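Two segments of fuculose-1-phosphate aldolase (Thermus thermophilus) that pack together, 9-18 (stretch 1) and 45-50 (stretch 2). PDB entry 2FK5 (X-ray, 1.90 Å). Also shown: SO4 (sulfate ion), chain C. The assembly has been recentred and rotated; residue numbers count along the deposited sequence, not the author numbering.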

# COMPACT_ATOMS: atom_id res chain seq x y z
N PHE A 9 -10.54 13.54 -3.12
CA PHE A 9 -10.55 12.92 -4.46
C PHE A 9 -9.42 11.90 -4.53
O PHE A 9 -9.58 10.80 -5.03
CB PHE A 9 -10.29 13.95 -5.56
CG PHE A 9 -11.52 14.66 -6.05
CD1 PHE A 9 -12.12 15.66 -5.28
CD2 PHE A 9 -12.07 14.35 -7.29
CE1 PHE A 9 -13.26 16.33 -5.73
CE2 PHE A 9 -13.20 15.01 -7.75
CZ PHE A 9 -13.80 16.00 -6.97
N ARG A 10 -8.25 12.31 -4.03
CA ARG A 10 -7.08 11.45 -4.06
C ARG A 10 -7.33 10.16 -3.28
O ARG A 10 -7.03 9.07 -3.76
CB ARG A 10 -5.88 12.18 -3.47
CG ARG A 10 -4.61 11.37 -3.51
CD ARG A 10 -3.43 12.18 -2.98
NE ARG A 10 -2.20 11.39 -2.98
CZ ARG A 10 -1.06 11.79 -2.44
NH1 ARG A 10 -0.00 10.99 -2.49
N GLN A 11 -7.88 10.31 -2.09
CA GLN A 11 -8.16 9.18 -1.22
C GLN A 11 -9.23 8.26 -1.81
O GLN A 11 -9.11 7.04 -1.74
CB GLN A 11 -8.60 9.71 0.14
CG GLN A 11 -9.17 8.67 1.08
CD GLN A 11 -9.53 9.27 2.42
OE1 GLN A 11 -10.41 8.78 3.12
NE2 GLN A 11 -8.83 10.34 2.79
N VAL A 12 -10.28 8.84 -2.38
CA VAL A 12 -11.35 8.04 -2.96
C VAL A 12 -10.78 7.22 -4.12
O VAL A 12 -11.08 6.03 -4.25
CB VAL A 12 -12.52 8.93 -3.44
CG1 VAL A 12 -13.41 8.17 -4.42
CG2 VAL A 12 -13.36 9.35 -2.23
N GLY A 13 -9.94 7.85 -4.94
CA GLY A 13 -9.32 7.13 -6.04
C GLY A 13 -8.42 6.00 -5.54
O GLY A 13 -8.49 4.87 -6.02
N GLU A 14 -7.56 6.30 -4.56
CA GLU A 14 -6.66 5.29 -4.01
C GLU A 14 -7.42 4.11 -3.40
O GLU A 14 -7.06 2.95 -3.60
CB GLU A 14 -5.76 5.88 -2.93
CG GLU A 14 -4.83 6.98 -3.41
CD GLU A 14 -3.81 7.37 -2.35
OE1 GLU A 14 -4.15 7.35 -1.15
OE2 GLU A 14 -2.67 7.72 -2.72
N ASP A 15 -8.47 4.42 -2.65
CA ASP A 15 -9.24 3.38 -1.99
C ASP A 15 -10.08 2.54 -2.94
O ASP A 15 -10.20 1.33 -2.76
CB ASP A 15 -10.09 4.00 -0.88
CG ASP A 15 -9.24 4.47 0.31
OD1 ASP A 15 -9.78 5.14 1.21
OD2 ASP A 15 -8.03 4.16 0.35
N LEU A 16 -10.66 3.17 -3.97
CA LEU A 16 -11.46 2.42 -4.94
C LEU A 16 -10.54 1.45 -5.68
O LEU A 16 -10.88 0.29 -5.92
CB LEU A 16 -12.12 3.36 -5.95
CG LEU A 16 -13.34 4.17 -5.49
CD1 LEU A 16 -13.74 5.11 -6.62
CD2 LEU A 16 -14.50 3.24 -5.14
N PHE A 17 -9.36 1.95 -6.05
CA PHE A 17 -8.37 1.12 -6.75
C PHE A 17 -7.95 -0.06 -5.88
O PHE A 17 -7.97 -1.21 -6.32
CB PHE A 17 -7.14 1.95 -7.09
CG PHE A 17 -6.02 1.15 -7.68
CD1 PHE A 17 -6.00 0.86 -9.04
CD2 PHE A 17 -5.00 0.66 -6.88
CE1 PHE A 17 -4.97 0.09 -9.59
CE2 PHE A 17 -3.97 -0.11 -7.42
CZ PHE A 17 -3.96 -0.39 -8.78
N ALA A 18 -7.55 0.24 -4.65
CA ALA A 18 -7.10 -0.79 -3.71
C ALA A 18 -8.14 -1.89 -3.50
O ALA A 18 -7.78 -3.04 -3.28
CB ALA A 18 -6.75 -0.16 -2.38
N GLN A 45 -5.06 8.30 -14.33
CA GLN A 45 -5.03 7.16 -13.42
C GLN A 45 -5.65 7.67 -12.12
O GLN A 45 -5.01 8.40 -11.36
CG GLN A 45 -2.78 6.37 -14.42
CD GLN A 45 -3.27 5.11 -15.11
OE1 GLN A 45 -3.28 4.02 -14.52
NE2 GLN A 45 -3.67 5.24 -16.38
N LYS A 46 -6.90 7.30 -11.87
CA LYS A 46 -7.59 7.75 -10.67
C LYS A 46 -6.95 7.34 -9.36
O LYS A 46 -7.07 8.05 -8.36
CB LYS A 46 -9.04 7.30 -10.69
CG LYS A 46 -9.91 8.07 -11.67
CD LYS A 46 -9.60 7.70 -13.10
CE LYS A 46 -10.46 8.49 -14.05
NZ LYS A 46 -10.43 7.93 -15.42
N ALA A 47 -6.28 6.20 -9.35
CA ALA A 47 -5.64 5.71 -8.13
C ALA A 47 -4.47 6.61 -7.78
O ALA A 47 -3.94 6.55 -6.67
CB ALA A 47 -5.16 4.28 -8.32
N ARG A 48 -4.07 7.45 -8.72
CA ARG A 48 -2.94 8.35 -8.51
C ARG A 48 -3.24 9.76 -9.01
O ARG A 48 -2.48 10.32 -9.79
CB ARG A 48 -1.70 7.80 -9.23
CD ARG A 48 -0.22 5.82 -9.74
NE ARG A 48 0.20 4.47 -9.39
CZ ARG A 48 1.00 4.17 -8.37
NH1 ARG A 48 1.48 5.13 -7.59
NH2 ARG A 48 1.34 2.91 -8.13
N LEU A 49 -4.34 10.33 -8.54
CA LEU A 49 -4.74 11.67 -8.95
C LEU A 49 -3.86 12.79 -8.42
O LEU A 49 -3.29 12.69 -7.33
CB LEU A 49 -6.18 11.96 -8.50
CG LEU A 49 -7.26 11.11 -9.17
CD1 LEU A 49 -8.58 11.31 -8.43
CD2 LEU A 49 -7.36 11.51 -10.63
N THR A 50 -3.78 13.85 -9.21
CA THR A 50 -3.02 15.06 -8.90
C THR A 50 -4.01 16.20 -9.12
O THR A 50 -4.92 16.07 -9.93
CB THR A 50 -1.83 15.22 -9.86
OG1 THR A 50 -0.92 14.13 -9.68
CG2 THR A 50 -1.10 16.51 -9.59
S SO4 C . -12.82 8.71 -18.15
O1 SO4 C . -13.55 9.36 -16.98
O2 SO4 C . -13.02 9.62 -19.36
O3 SO4 C . -11.44 8.72 -17.85
O4 SO4 C . -13.57 7.54 -18.44
O HOH W 1 -5.94 9.20 -6.41
O HOH W 2 -2.53 8.20 -5.19

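The first rule of this contact is that a helix can be approached very closely where it lacks a side chain. Residues 9-18 are helical, and the 3-10 segment at Lys46 and Ala47 lies against them at Gly13, bringing the CA atoms of Glu14 and Ala47 to 4.3 Å. Gly13 CA sits 3.4 Å from Lys46 O in a CA-H...O contact, with an angle of 146° at the hydrogen. A CB at position 13 would point toward the second stretch and fall 2.0 Å from Lys46 O, a clear clash, so glycine is what this spacing demands. Just beyond, Gly13 O lies 3.6 Å from Ala47 CA while still accepting the helical hydrogen bond from Phe17 N at 3.0 Å.

Apolar packing flanks this backbone contact along the helix. Ala47, the residue most covered by the opposite stretch, places its CB 3.3 Å from Phe17 CB, an unusually short contact; the small alanine side chain allows the segment to lie this near the helix, and the Phe17 ring meets that methyl obliquely. One turn of helix before Gly13, Phe9 receives Leu49, whose CA-to-CB bond points toward the helix. Leu49 CD1 comes within 3.6 Å of Phe9 O and 4.3 Å of Phe9 CB, so it packs against the backbone and the root of the phenylalanine, whose ring leads away. Leu49 is buried, and its CD1 gives the loop an apolar anchor.

No direct hydrogen bond links the modelled atoms of the two stretches; water supplies the polar connections. Water 1 donates to Arg10 O at 2.9 Å and to Lys46 O at 2.5 Å, and accepts from Leu49 N at 2.9 Å. It thus serves three backbone groups, tying the loop to Arg10 O, which also accepts from Glu14 N at 2.9 Å. Water 2 donates to Glu14 OE2 at 2.5 Å and to Ala47 O at 2.6 Å, bridging a carboxylate and a carbonyl, two acceptors that could not bond to each other.

The charged side chains of Arg10 and Glu14 work at the margin. Glu14 sets its CG 3.4 Å from Ala47 O, and its extended chi2 carries the carboxylate to water 2. Arg10, fully extended, projects outward from the helix, and its NE forms a long salt bridge with Glu14 OE2 at 3.7 Å. Buried Lys46 contributes its backbone carbonyl to the interface, but its side chain leads away, and NZ donates to sulfate O3 at 2.7 Å. Within the loop, Arg48 N bonds to Gln45 O at 3.0 Å, closing the turn that presents Lys46 and Ala47 to the helix.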